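Local coordinates for protein AlyQ (Persicobacter sp. CCB-QB2, PDB 5XNR) that probably cleaves alginate by beta-elimination through its lyase domain and carries a CBM32 module likely to bind carbohydrate, at residues H234-K239 against S354-G359; L291-N296 against L316-D321; E304-V309 against G322-A327. All coordinates share one frame; numbering follows the deposited sequence.

Contact 1 (H234-K239 against S354-G359)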
ATOM      1  N   HIS A 234      -2.141  24.203  14.645  1.00 36.19           N
ATOM      2  CA  HIS A 234      -0.991  23.424  14.201  1.00 35.36           C
ATOM      3  C   HIS A 234      -1.434  22.030  13.746  1.00 34.06           C
ATOM      4  O   HIS A 234      -2.082  21.317  14.506  1.00 37.13           O
ATOM      5  CB  HIS A 234       0.039  23.339  15.327  1.00 35.90           C
ATOM      6  CG  HIS A 234       0.384  24.673  15.882  1.00 36.92           C
ATOM      7  ND1 HIS A 234       1.204  25.543  15.214  1.00 39.48           N
ATOM      8  CD2 HIS A 234      -0.010  25.303  17.006  1.00 38.54           C
ATOM      9  CE1 HIS A 234       1.321  26.660  15.911  1.00 38.49           C
ATOM     10  NE2 HIS A 234       0.591  26.534  17.016  1.00 36.03           N
ATOM     11  N   VAL A 235      -1.026  21.625  12.544  1.00 29.86           N
ATOM     12  CA  VAL A 235      -1.561  20.446  11.927  1.00 31.05           C
ATOM     13  C   VAL A 235      -0.428  19.611  11.333  1.00 31.53           C
ATOM     14  O   VAL A 235       0.492  20.153  10.744  1.00 33.62           O
ATOM     15  CB  VAL A 235      -2.565  20.856  10.841  1.00 31.83           C
ATOM     16  CG1 VAL A 235      -3.285  19.673  10.230  1.00 30.39           C
ATOM     17  CG2 VAL A 235      -3.553  21.866  11.398  1.00 34.12           C
ATOM     18  N   VAL A 236      -0.516  18.295  11.494  1.00 31.92           N
ATOM     19  CA  VAL A 236       0.249  17.360  10.651  1.00 31.48           C
ATOM     20  C   VAL A 236      -0.741  16.368  10.036  1.00 30.76           C
ATOM     21  O   VAL A 236      -1.543  15.785  10.745  1.00 33.16           O
ATOM     22  CB  VAL A 236       1.374  16.624  11.408  1.00 30.03           C
ATOM     23  CG1 VAL A 236       0.874  15.815  12.592  1.00 30.24           C
ATOM     24  CG2 VAL A 236       2.166  15.727  10.481  1.00 29.89           C
ATOM     25  N   TYR A 237      -0.647  16.198   8.723  1.00 28.72           N
ATOM     26  CA  TYR A 237      -1.360  15.184   8.003  1.00 28.93           C
ATOM     27  C   TYR A 237      -0.351  14.231   7.379  1.00 29.64           C
ATOM     28  O   TYR A 237       0.661  14.692   6.830  1.00 27.79           O
ATOM     29  CB  TYR A 237      -2.223  15.799   6.902  1.00 30.39           C
ATOM     30  CG  TYR A 237      -2.605  14.863   5.785  1.00 27.42           C
ATOM     31  CD1 TYR A 237      -3.771  14.134   5.827  1.00 28.29           C
ATOM     32  CD2 TYR A 237      -1.807  14.734   4.662  1.00 30.02           C
ATOM     33  CE1 TYR A 237      -4.130  13.287   4.786  1.00 32.07           C
ATOM     34  CE2 TYR A 237      -2.137  13.885   3.615  1.00 30.93           C
ATOM     35  CZ  TYR A 237      -3.313  13.161   3.676  1.00 31.69           C
ATOM     36  OH  TYR A 237      -3.667  12.356   2.647  1.00 28.56           O
ATOM     37  N   VAL A 238      -0.639  12.928   7.472  1.00 29.96           N
ATOM     38  CA  VAL A 238       0.219  11.916   6.865  1.00 29.60           C
ATOM     39  C   VAL A 238      -0.665  10.858   6.208  1.00 28.14           C
ATOM     40  O   VAL A 238      -1.543  10.348   6.844  1.00 29.01           O
ATOM     41  CB  VAL A 238       1.153  11.245   7.893  1.00 31.36           C
ATOM     42  CG1 VAL A 238       2.085  10.250   7.217  1.00 33.08           C
ATOM     43  CG2 VAL A 238       1.945  12.249   8.714  1.00 32.19           C
ATOM     44  N   LYS A 239      -0.360  10.495   4.968  1.00 30.55           N
ATOM     45  CA  LYS A 239      -0.891   9.291   4.322  1.00 31.90           C
ATOM     46  C   LYS A 239       0.220   8.254   4.249  1.00 30.28           C
ATOM     47  O   LYS A 239       1.217   8.485   3.581  1.00 31.40           O
ATOM     48  CB  LYS A 239      -1.379   9.557   2.892  1.00 35.74           C
ATOM     49  CG  LYS A 239      -1.798   8.314   2.108  1.00 38.70           C
ATOM     50  CD  LYS A 239      -2.175   8.575   0.654  1.00 40.05           C
ATOM     51  CE  LYS A 239      -3.664   8.608   0.403  1.00 45.63           C
ATOM     52  NZ  LYS A 239      -3.972   8.944  -1.013  1.00 50.01           N
ATOM     53  N   SER A 354       7.647  22.716  21.028  1.00 37.53           N
ATOM     54  CA  SER A 354       6.985  21.611  20.379  1.00 38.97           C
ATOM     55  C   SER A 354       7.372  21.536  18.894  1.00 39.17           C
ATOM     56  O   SER A 354       7.563  22.566  18.239  1.00 36.56           O
ATOM     57  CB  SER A 354       5.497  21.720  20.534  1.00 41.66           C
ATOM     58  OG  SER A 354       4.848  20.655  19.835  1.00 47.79           O
ATOM     59  N   TYR A 355       7.429  20.306  18.366  1.00 37.23           N
ATOM     60  CA  TYR A 355       7.757  20.058  16.948  1.00 36.07           C
ATOM     61  C   TYR A 355       7.122  18.731  16.504  1.00 33.34           C
ATOM     62  O   TYR A 355       6.728  17.952  17.342  1.00 33.55           O
ATOM     63  CB  TYR A 355       9.272  20.048  16.743  1.00 34.04           C
ATOM     64  CG  TYR A 355       9.996  19.079  17.639  1.00 36.24           C
ATOM     65  CD1 TYR A 355      10.387  19.451  18.910  1.00 37.51           C
ATOM     66  CD2 TYR A 355      10.274  17.785  17.229  1.00 35.41           C
ATOM     67  CE1 TYR A 355      11.062  18.568  19.740  1.00 40.22           C
ATOM     68  CE2 TYR A 355      10.935  16.885  18.052  1.00 34.90           C
ATOM     69  CZ  TYR A 355      11.326  17.276  19.317  1.00 36.86           C
ATOM     70  OH  TYR A 355      11.960  16.407  20.159  1.00 38.13           O
ATOM     71  N   PHE A 356       6.999  18.522  15.194  1.00 30.09           N
ATOM     72  CA  PHE A 356       6.511  17.286  14.619  1.00 29.86           C
ATOM     73  C   PHE A 356       7.658  16.360  14.182  1.00 31.88           C
ATOM     74  O   PHE A 356       8.783  16.799  13.924  1.00 35.16           O
ATOM     75  CB  PHE A 356       5.686  17.568  13.368  1.00 30.99           C
ATOM     76  CG  PHE A 356       4.374  18.260  13.614  1.00 31.49           C
ATOM     77  CD1 PHE A 356       3.418  17.687  14.433  1.00 30.83           C
ATOM     78  CD2 PHE A 356       4.097  19.479  13.016  1.00 35.25           C
ATOM     79  CE1 PHE A 356       2.214  18.326  14.680  1.00 33.02           C
ATOM     80  CE2 PHE A 356       2.886  20.111  13.248  1.00 38.72           C
ATOM     81  CZ  PHE A 356       1.945  19.529  14.077  1.00 37.36           C
ATOM     82  N   LYS A 357       7.351  15.063  14.156  1.00 32.56           N
ATOM     83  CA  LYS A 357       8.174  14.036  13.548  1.00 34.00           C
ATOM     84  C   LYS A 357       7.279  13.151  12.688  1.00 35.15           C
ATOM     85  O   LYS A 357       6.147  12.855  13.087  1.00 30.55           O
ATOM     86  CB  LYS A 357       8.841  13.124  14.574  1.00 35.01           C
ATOM     87  CG  LYS A 357       9.754  13.828  15.564  1.00 41.39           C
ATOM     88  CD  LYS A 357      10.644  12.876  16.362  1.00 44.15           C
ATOM     89  CE  LYS A 357      12.093  12.877  15.919  1.00 48.33           C
ATOM     90  NZ  LYS A 357      12.987  12.375  16.993  1.00 53.64           N
ATOM     91  N   ILE A 358       7.814  12.744  11.535  1.00 35.13           N
ATOM     92  CA  ILE A 358       7.122  11.849  10.607  1.00 35.86           C
ATOM     93  C   ILE A 358       8.073  10.720  10.223  1.00 32.39           C
ATOM     94  O   ILE A 358       9.225  10.969  10.002  1.00 33.09           O
ATOM     95  CB  ILE A 358       6.660  12.615   9.357  1.00 37.70           C
ATOM     96  CG1 ILE A 358       5.612  13.678   9.683  1.00 38.50           C
ATOM     97  CG2 ILE A 358       6.184  11.659   8.278  1.00 37.50           C
ATOM     98  CD1 ILE A 358       5.557  14.774   8.633  1.00 40.56           C
ATOM     99  N   GLY A 359       7.563   9.501  10.119  1.00 31.20           N
ATOM    100  CA  GLY A 359       8.365   8.388   9.676  1.00 28.89           C
ATOM    101  C   GLY A 359       8.217   7.196  10.601  1.00 29.15           C
ATOM    102  O   GLY A 359       7.100   6.862  11.022  1.00 33.23           O
TER
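His234, whose backbone C abuts the edge of the Phe356 ring, has its imidazole gripped at both nitrogens by residues elsewhere: NE2 bonds to Thr231 O and ND1 to His391 ND1. Across the contact itself the meeting is apolar. Phe356 turns one ring face to Val236, with Val236 CB standing 3.8 Å from the centroid of the Phe356 ring and 12° off its normal, a CH-pi contact over the face. Val236 CG1, tucked between the backbone N and the carbonyl carbon (chi1 59°), comes to 3.5 Å from Phe356 CE1. The other branch reaches along the strand, Val236 CG2 lying 4.0 Å from Ile358 CD1. One step further, Val238 CG2 meets Ile358 CG1 at 4.1 Å. The two strand segments run almost parallel, 2° apart with axes 8.9 Å from each other, and belong to the facing sheets of the concanavalin-like sandwich. Tyr355 and Lys357 point to the other side of their sheet, which in related alginate lyases lines the substrate cleft; Tyr355 makes a cation-pi contact with Arg216 and meets the ring of His258 there. With every touching residue buried and dispersion forces doing the joining, the two strands meet here through shape and exclusion of water.

Contact 2 (L291-N296 against L316-D321)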
ATOM      1  N   LEU A 291      -5.240   5.736  23.689  1.00 32.61           N
ATOM      2  CA  LEU A 291      -6.548   5.727  23.035  1.00 33.81           C
ATOM      3  C   LEU A 291      -6.507   4.919  21.729  1.00 31.97           C
ATOM      4  O   LEU A 291      -5.784   5.233  20.774  1.00 32.66           O
ATOM      5  CB  LEU A 291      -6.967   7.171  22.769  1.00 36.95           C
ATOM      6  CG  LEU A 291      -8.375   7.354  22.210  1.00 39.26           C
ATOM      7  CD1 LEU A 291      -9.423   7.020  23.265  1.00 39.91           C
ATOM      8  CD2 LEU A 291      -8.542   8.783  21.714  1.00 43.86           C
ATOM      9  N   THR A 292      -7.355   3.912  21.679  1.00 30.09           N
ATOM     10  CA  THR A 292      -7.344   2.979  20.611  1.00 31.12           C
ATOM     11  C   THR A 292      -8.007   3.604  19.385  1.00 29.84           C
ATOM     12  O   THR A 292      -9.057   4.231  19.488  1.00 29.48           O
ATOM     13  CB  THR A 292      -8.068   1.675  20.971  1.00 33.14           C
ATOM     14  OG1 THR A 292      -7.427   1.073  22.103  1.00 27.92           O
ATOM     15  CG2 THR A 292      -8.105   0.720  19.790  1.00 30.66           C
ATOM     16  N   ILE A 293      -7.360   3.395  18.251  1.00 30.45           N
ATOM     17  CA  ILE A 293      -7.865   3.769  16.946  1.00 32.06           C
ATOM     18  C   ILE A 293      -8.560   2.555  16.321  1.00 31.97           C
ATOM     19  O   ILE A 293      -9.705   2.661  15.931  1.00 33.87           O
ATOM     20  CB  ILE A 293      -6.725   4.322  16.066  1.00 31.63           C
ATOM     21  CG1 ILE A 293      -5.988   5.480  16.744  1.00 32.37           C
ATOM     22  CG2 ILE A 293      -7.264   4.735  14.712  1.00 32.10           C
ATOM     23  CD1 ILE A 293      -4.684   5.901  16.072  1.00 33.07           C
ATOM     24  N   LYS A 294      -7.846   1.426  16.269  1.00 35.24           N
ATOM     25  CA  LYS A 294      -8.283   0.166  15.673  1.00 38.36           C
ATOM     26  C   LYS A 294      -7.696  -1.012  16.468  1.00 36.43           C
ATOM     27  O   LYS A 294      -6.561  -0.951  16.897  1.00 33.56           O
ATOM     28  CB  LYS A 294      -7.744   0.024  14.242  1.00 42.94           C
ATOM     29  CG  LYS A 294      -8.389   0.893  13.176  1.00 51.26           C
ATOM     30  CD  LYS A 294      -9.446   0.188  12.330  1.00 58.60           C
ATOM     31  CE  LYS A 294     -10.646   1.068  12.009  1.00 59.08           C
ATOM     32  NZ  LYS A 294     -11.217   0.722  10.687  1.00 58.37           N
ATOM     33  N   THR A 295      -8.430  -2.110  16.583  1.00 33.93           N
ATOM     34  CA  THR A 295      -7.894  -3.338  17.202  1.00 33.51           C
ATOM     35  C   THR A 295      -7.437  -4.347  16.141  1.00 32.42           C
ATOM     36  O   THR A 295      -6.833  -5.351  16.471  1.00 30.98           O
ATOM     37  CB  THR A 295      -8.947  -4.013  18.088  1.00 34.64           C
ATOM     38  OG1 THR A 295     -10.158  -4.202  17.340  1.00 32.34           O
ATOM     39  CG2 THR A 295      -9.232  -3.224  19.350  1.00 34.66           C
ATOM     40  N   ASN A 296      -7.768  -4.096  14.879  1.00 32.83           N
ATOM     41  CA  ASN A 296      -7.532  -5.041  13.796  1.00 35.29           C
ATOM     42  C   ASN A 296      -6.746  -4.345  12.681  1.00 36.50           C
ATOM     43  O   ASN A 296      -7.155  -4.412  11.522  1.00 43.32           O
ATOM     44  CB  ASN A 296      -8.846  -5.629  13.250  1.00 33.52           C
ATOM     45  CG  ASN A 296      -9.818  -4.614  12.665  1.00 32.92           C
ATOM     46  OD1 ASN A 296      -9.795  -3.430  12.978  1.00 33.45           O
ATOM     47  ND2 ASN A 296     -10.699  -5.068  11.799  1.00 33.73           N
ATOM     48  N   LEU A 316      -7.756  14.049  16.868  1.00 31.25           N
ATOM     49  CA  LEU A 316      -7.224  12.912  16.109  1.00 30.26           C
ATOM     50  C   LEU A 316      -8.196  12.487  15.009  1.00 30.54           C
ATOM     51  O   LEU A 316      -9.324  12.111  15.288  1.00 30.65           O
ATOM     52  CB  LEU A 316      -6.973  11.767  17.085  1.00 30.52           C
ATOM     53  CG  LEU A 316      -6.542  10.441  16.461  1.00 31.24           C
ATOM     54  CD1 LEU A 316      -5.212  10.564  15.725  1.00 28.43           C
ATOM     55  CD2 LEU A 316      -6.470   9.377  17.545  1.00 29.93           C
ATOM     56  N   TYR A 317      -7.742  12.564  13.761  1.00 32.24           N
ATOM     57  CA  TYR A 317      -8.537  12.133  12.611  1.00 31.97           C
ATOM     58  C   TYR A 317      -7.869  10.903  12.003  1.00 30.58           C
ATOM     59  O   TYR A 317      -6.661  10.871  11.904  1.00 33.02           O
ATOM     60  CB  TYR A 317      -8.583  13.194  11.506  1.00 33.94           C
ATOM     61  CG  TYR A 317      -9.147  14.551  11.854  1.00 35.87           C
ATOM     62  CD1 TYR A 317      -8.423  15.469  12.591  1.00 35.49           C
ATOM     63  CD2 TYR A 317     -10.393  14.948  11.391  1.00 37.82           C
ATOM     64  CE1 TYR A 317      -8.924  16.736  12.865  1.00 38.81           C
ATOM     65  CE2 TYR A 317     -10.927  16.193  11.697  1.00 37.56           C
ATOM     66  CZ  TYR A 317     -10.188  17.103  12.431  1.00 38.35           C
ATOM     67  OH  TYR A 317     -10.708  18.341  12.721  1.00 33.40           O
ATOM     68  N   TYR A 318      -8.650   9.928  11.582  1.00 33.00           N
ATOM     69  CA  TYR A 318      -8.116   8.687  11.016  1.00 34.66           C
ATOM     70  C   TYR A 318      -9.046   8.202   9.903  1.00 35.59           C
ATOM     71  O   TYR A 318     -10.247   8.253  10.060  1.00 34.10           O
ATOM     72  CB  TYR A 318      -7.985   7.595  12.082  1.00 32.76           C
ATOM     73  CG  TYR A 318      -7.352   6.328  11.567  1.00 35.60           C
ATOM     74  CD1 TYR A 318      -5.973   6.203  11.496  1.00 35.67           C
ATOM     75  CD2 TYR A 318      -8.126   5.271  11.109  1.00 34.69           C
ATOM     76  CE1 TYR A 318      -5.381   5.055  11.004  1.00 33.66           C
ATOM     77  CE2 TYR A 318      -7.544   4.112  10.622  1.00 34.88           C
ATOM     78  CZ  TYR A 318      -6.166   4.006  10.570  1.00 33.16           C
ATOM     79  OH  TYR A 318      -5.572   2.886  10.075  1.00 33.45           O
ATOM     80  N   SER A 319      -8.498   7.697   8.802  1.00 37.85           N
ATOM     81  CA  SER A 319      -9.377   7.116   7.783  1.00 37.10           C
ATOM     82  C   SER A 319      -8.644   6.075   6.945  1.00 34.62           C
ATOM     83  O   SER A 319      -7.471   6.223   6.654  1.00 33.54           O
ATOM     84  CB  SER A 319      -9.935   8.153   6.881  1.00 36.19           C
ATOM     85  OG  SER A 319     -10.712   7.520   5.874  1.00 40.71           O
ATOM     86  N   GLU A 320      -9.385   5.061   6.521  1.00 37.36           N
ATOM     87  CA  GLU A 320      -8.839   4.049   5.616  1.00 39.00           C
ATOM     88  C   GLU A 320      -9.581   4.119   4.268  1.00 38.75           C
ATOM     89  O   GLU A 320      -9.374   3.268   3.443  1.00 40.05           O
ATOM     90  CB  GLU A 320      -8.887   2.669   6.282  1.00 36.61           C
ATOM     91  CG  GLU A 320      -7.797   2.453   7.335  1.00 37.16           C
ATOM     92  CD  GLU A 320      -7.916   1.152   8.125  1.00 36.87           C
ATOM     93  OE1 GLU A 320      -8.733   0.309   7.721  1.00 34.71           O
ATOM     94  OE2 GLU A 320      -7.209   0.989   9.156  1.00 33.00           O
ATOM     95  N   ASP A 321     -10.366   5.176   4.022  1.00 40.38           N
ATOM     96  CA  ASP A 321     -11.259   5.239   2.855  1.00 39.58           C
ATOM     97  C   ASP A 321     -10.624   6.095   1.755  1.00 38.34           C
ATOM     98  O   ASP A 321     -11.156   6.163   0.647  1.00 42.03           O
ATOM     99  CB  ASP A 321     -12.676   5.711   3.238  1.00 40.06           C
ATOM    100  CG  ASP A 321     -12.828   7.191   3.594  1.00 42.33           C
ATOM    101  OD1 ASP A 321     -11.815   7.926   3.537  1.00 41.83           O
ATOM    102  OD2 ASP A 321     -13.967   7.605   3.941  1.00 39.15           O
TER
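Ile293 meets the 316-321 segment through two of its branches, and both contacts are apolar. Its CG2 sits over one face of the Tyr318 ring, 3.7 Å from the Tyr318 centroid and 18° off the normal, a CH-pi contact displaced toward the CG end: Ile293 CG2 to Tyr318 CG is 3.5 Å. The other branch brings Ile293 CG1 within 4.0 Å of Leu316 CD2, the two side chains crossing at about a right angle. Tyr318 CG is anti to its own backbone N (chi1 -176°), which extends the ring off the strand and across the isoleucine methyl. Met271 also touches both Ile293 and Tyr318.

The polar part lies at the far end of the ring. Tyr318 OH donates to Glu320 OE2 at 2.7 Å, using the anti lone pair of that oxygen, and OE2 lies in the ring plane at its edge. Lys294 approaches the same carboxylate from the other segment along a chain bent at three torsions; its NZ forms a long salt bridge to Glu320 OE1, 3.9 Å away, while Lys294 CG passes 4.2 Å from Tyr318 CE2.

Ile293 and Lys294 can both point at the opposite sheet because they form a classic beta bulge against Leu278. Hydroxyl and ammonium thus act on different oxygens of Glu320. The tyrosine bond fixes the carboxylate beside the ring, whereas the lysine, held at long range, would add mainly a diffuse stabilisation of its negative charge.

Contact 3 (E304-V309 against G322-A327)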
ATOM      1  N   GLU A 304      -4.782   7.405   6.492  1.00 29.81           N
ATOM      2  CA  GLU A 304      -4.524   8.842   6.644  1.00 30.16           C
ATOM      3  C   GLU A 304      -4.765   9.230   8.105  1.00 31.86           C
ATOM      4  O   GLU A 304      -5.693   8.735   8.743  1.00 37.70           O
ATOM      5  CB  GLU A 304      -5.441   9.683   5.752  1.00 30.82           C
ATOM      6  CG  GLU A 304      -5.300   9.419   4.264  1.00 28.86           C
ATOM      7  CD  GLU A 304      -6.382  10.102   3.460  1.00 29.60           C
ATOM      8  OE1 GLU A 304      -7.459   9.496   3.307  1.00 25.76           O
ATOM      9  OE2 GLU A 304      -6.155  11.268   3.031  1.00 33.32           O
ATOM     10  N   VAL A 305      -3.929  10.119   8.616  1.00 31.28           N
ATOM     11  CA  VAL A 305      -4.009  10.560  10.001  1.00 28.93           C
ATOM     12  C   VAL A 305      -3.737  12.063  10.046  1.00 28.61           C
ATOM     13  O   VAL A 305      -2.911  12.550   9.295  1.00 31.15           O
ATOM     14  CB  VAL A 305      -3.008   9.804  10.886  1.00 25.94           C
ATOM     15  CG1 VAL A 305      -1.584   9.960  10.389  1.00 25.91           C
ATOM     16  CG2 VAL A 305      -3.119  10.228  12.339  1.00 27.00           C
ATOM     17  N   ILE A 306      -4.459  12.763  10.914  1.00 30.54           N
ATOM     18  CA  ILE A 306      -4.189  14.162  11.259  1.00 30.29           C
ATOM     19  C   ILE A 306      -4.082  14.301  12.783  1.00 29.90           C
ATOM     20  O   ILE A 306      -4.939  13.809  13.512  1.00 32.17           O
ATOM     21  CB  ILE A 306      -5.290  15.066  10.693  1.00 29.22           C
ATOM     22  CG1 ILE A 306      -5.270  15.054   9.164  1.00 29.55           C
ATOM     23  CG2 ILE A 306      -5.184  16.466  11.266  1.00 29.36           C
ATOM     24  CD1 ILE A 306      -6.542  15.557   8.533  1.00 29.94           C
ATOM     25  N   PHE A 307      -3.000  14.905  13.266  1.00 28.30           N
ATOM     26  CA  PHE A 307      -3.021  15.531  14.569  1.00 27.69           C
ATOM     27  C   PHE A 307      -3.226  17.028  14.338  1.00 29.38           C
ATOM     28  O   PHE A 307      -2.568  17.609  13.470  1.00 28.89           O
ATOM     29  CB  PHE A 307      -1.731  15.302  15.351  1.00 27.62           C
ATOM     30  CG  PHE A 307      -1.252  13.882  15.504  1.00 28.07           C
ATOM     31  CD1 PHE A 307      -2.072  12.794  15.258  1.00 28.01           C
ATOM     32  CD2 PHE A 307       0.015  13.637  16.008  1.00 30.97           C
ATOM     33  CE1 PHE A 307      -1.602  11.499  15.418  1.00 29.29           C
ATOM     34  CE2 PHE A 307       0.478  12.341  16.203  1.00 31.42           C
ATOM     35  CZ  PHE A 307      -0.329  11.272  15.896  1.00 31.26           C
ATOM     36  N   GLU A 308      -4.147  17.631  15.087  1.00 33.02           N
ATOM     37  CA  GLU A 308      -4.546  19.047  14.935  1.00 33.00           C
ATOM     38  C   GLU A 308      -4.555  19.660  16.333  1.00 37.17           C
ATOM     39  O   GLU A 308      -5.278  19.173  17.178  1.00 38.71           O
ATOM     40  CB  GLU A 308      -5.932  19.122  14.290  1.00 33.06           C
ATOM     41  CG  GLU A 308      -6.515  20.511  14.057  1.00 32.99           C
ATOM     42  CD  GLU A 308      -7.892  20.483  13.396  1.00 34.28           C
ATOM     43  OE1 GLU A 308      -8.797  19.852  13.974  1.00 35.26           O
ATOM     44  OE2 GLU A 308      -8.056  21.044  12.294  1.00 34.10           O
ATOM     45  N   VAL A 309      -3.719  20.661  16.591  1.00 37.46           N
ATOM     46  CA  VAL A 309      -3.690  21.282  17.899  1.00 39.26           C
ATOM     47  C   VAL A 309      -4.212  22.714  17.757  1.00 39.27           C
ATOM     48  O   VAL A 309      -3.737  23.469  16.914  1.00 43.49           O
ATOM     49  CB  VAL A 309      -2.281  21.255  18.514  1.00 43.31           C
ATOM     50  CG1 VAL A 309      -2.291  21.840  19.918  1.00 43.73           C
ATOM     51  CG2 VAL A 309      -1.678  19.852  18.511  1.00 44.47           C
ATOM     52  N   GLY A 322      -9.513   6.762   2.048  1.00 40.28           N
ATOM     53  CA  GLY A 322      -8.762   7.529   1.015  1.00 39.35           C
ATOM     54  C   GLY A 322      -9.198   8.986   0.907  1.00 36.57           C
ATOM     55  O   GLY A 322      -8.641   9.735   0.100  1.00 37.64           O
ATOM     56  N   LYS A 323     -10.123   9.429   1.752  1.00 34.89           N
ATOM     57  CA  LYS A 323     -10.791  10.716   1.514  1.00 38.86           C
ATOM     58  C   LYS A 323     -10.520  11.753   2.610  1.00 36.40           C
ATOM     59  O   LYS A 323     -11.116  12.822   2.581  1.00 36.48           O
ATOM     60  CB  LYS A 323     -12.292  10.462   1.387  1.00 44.19           C
ATOM     61  CG  LYS A 323     -12.641   9.437   0.313  1.00 50.30           C
ATOM     62  CD  LYS A 323     -13.889   9.786  -0.490  1.00 57.43           C
ATOM     63  CE  LYS A 323     -15.182   9.414   0.205  1.00 54.94           C
ATOM     64  NZ  LYS A 323     -15.740   8.160  -0.354  1.00 54.29           N
ATOM     65  N   LEU A 324      -9.632  11.473   3.557  1.00 34.97           N
ATOM     66  CA  LEU A 324      -9.462  12.363   4.679  1.00 32.14           C
ATOM     67  C   LEU A 324      -8.890  13.705   4.210  1.00 32.87           C
ATOM     68  O   LEU A 324      -9.389  14.757   4.618  1.00 31.62           O
ATOM     69  CB  LEU A 324      -8.560  11.695   5.708  1.00 32.35           C
ATOM     70  CG  LEU A 324      -8.256  12.527   6.942  1.00 35.38           C
ATOM     71  CD1 LEU A 324      -9.526  13.097   7.558  1.00 36.11           C
ATOM     72  CD2 LEU A 324      -7.476  11.700   7.946  1.00 37.28           C
ATOM     73  N   ALA A 325      -7.887  13.692   3.333  1.00 32.99           N
ATOM     74  CA  ALA A 325      -7.282  14.980   2.857  1.00 33.34           C
ATOM     75  C   ALA A 325      -8.330  15.821   2.121  1.00 36.99           C
ATOM     76  O   ALA A 325      -8.405  17.034   2.333  1.00 37.71           O
ATOM     77  CB  ALA A 325      -6.084  14.733   1.977  1.00 30.04           C
ATOM     78  N   GLU A 326      -9.114  15.163   1.264  1.00 43.19           N
ATOM     79  CA  GLU A 326     -10.155  15.836   0.443  1.00 51.33           C
ATOM     80  C   GLU A 326     -11.232  16.441   1.362  1.00 49.20           C
ATOM     81  O   GLU A 326     -11.701  17.557   1.115  1.00 48.62           O
ATOM     82  CB  GLU A 326     -10.792  14.864  -0.570  1.00 57.80           C
ATOM     83  CG  GLU A 326      -9.811  14.325  -1.619  1.00 65.98           C
ATOM     84  CD  GLU A 326     -10.148  13.006  -2.315  1.00 69.95           C
ATOM     85  OE1 GLU A 326     -11.099  12.312  -1.873  1.00 74.54           O
ATOM     86  OE2 GLU A 326      -9.455  12.672  -3.315  1.00 61.77           O
ATOM     87  N   ALA A 327     -11.616  15.688   2.404  1.00 43.68           N
ATOM     88  CA  ALA A 327     -12.660  16.079   3.350  1.00 40.26           C
ATOM     89  C   ALA A 327     -12.196  17.267   4.201  1.00 38.57           C
ATOM     90  O   ALA A 327     -12.956  18.179   4.454  1.00 41.12           O
ATOM     91  CB  ALA A 327     -12.999  14.895   4.220  1.00 40.26           C
TER
HETATM   92  O   HOH W   1      -7.524   6.961   3.944  1.00 24.87           O
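Strand segment 304-309 and segment 322-327, a turn leading into the short helix 324-330, come together at Glu304 and Leu324, whose CA atoms are 6.4 Å apart; the touching parts run 28° from each other. Gly322 takes a left-handed backbone conformation in the turn, and Lys323 occupies the N-cap position.

Glu304 aims its carboxylate at the start of the helix, CG lying beside the backbone N (chi1 -61°) and the chain extended beyond it. Leu324 N donates to Glu304 OE1 at 2.9 Å and Ala325 N to Glu304 OE2 at 3.0 Å, each reaching its oxygen from above the carboxylate plane, about 35° out of it. A water adds a third bond, donating to Glu304 OE1 at 2.6 Å while accepting from Gly322 N at 2.8 Å. With Tyr237 OH also bonded to OE2, two partners hold each oxygen of this buried group, and the helix start would tend to stabilise its charge. Leu324 closes the apolar side: its CD2 packs 3.6 Å from Glu304 CB, and its CG lies 3.8 Å from Ile306 CD1.

Through Leu324 on Ile306 and Ala325 on Tyr237, the helix rests on the face of the seven-stranded sheet turned away from the opposing sheet. Strand 302-310 runs there between strands 233-244 and 313-319, while its Val305 and Phe307 turn inward to Met271 of the opposing sheet.

Overall arrangement
All three contacts lie in the alginate lyase domain and share its seven-stranded sheet, in which strand 302-310 separates strands 233-244 and 313-319. Contacts 1 and 2 join that sheet to the opposite one at places whose centres are 16 Å apart, with nearest atoms about 7 Å from each other. Contact 3, centred 11 Å from each, works on the sheet's other face. Probable hydrogen bonds stitch them together: His234 O to Val309 N at 2.7 Å, Ser319 O to Glu304 N at 2.9 Å, and Tyr317 OH to Glu308 OE1 at 2.7 Å. Contact 1 backs the probable substrate cleft; the calcium and potassium ions are bound by other residues.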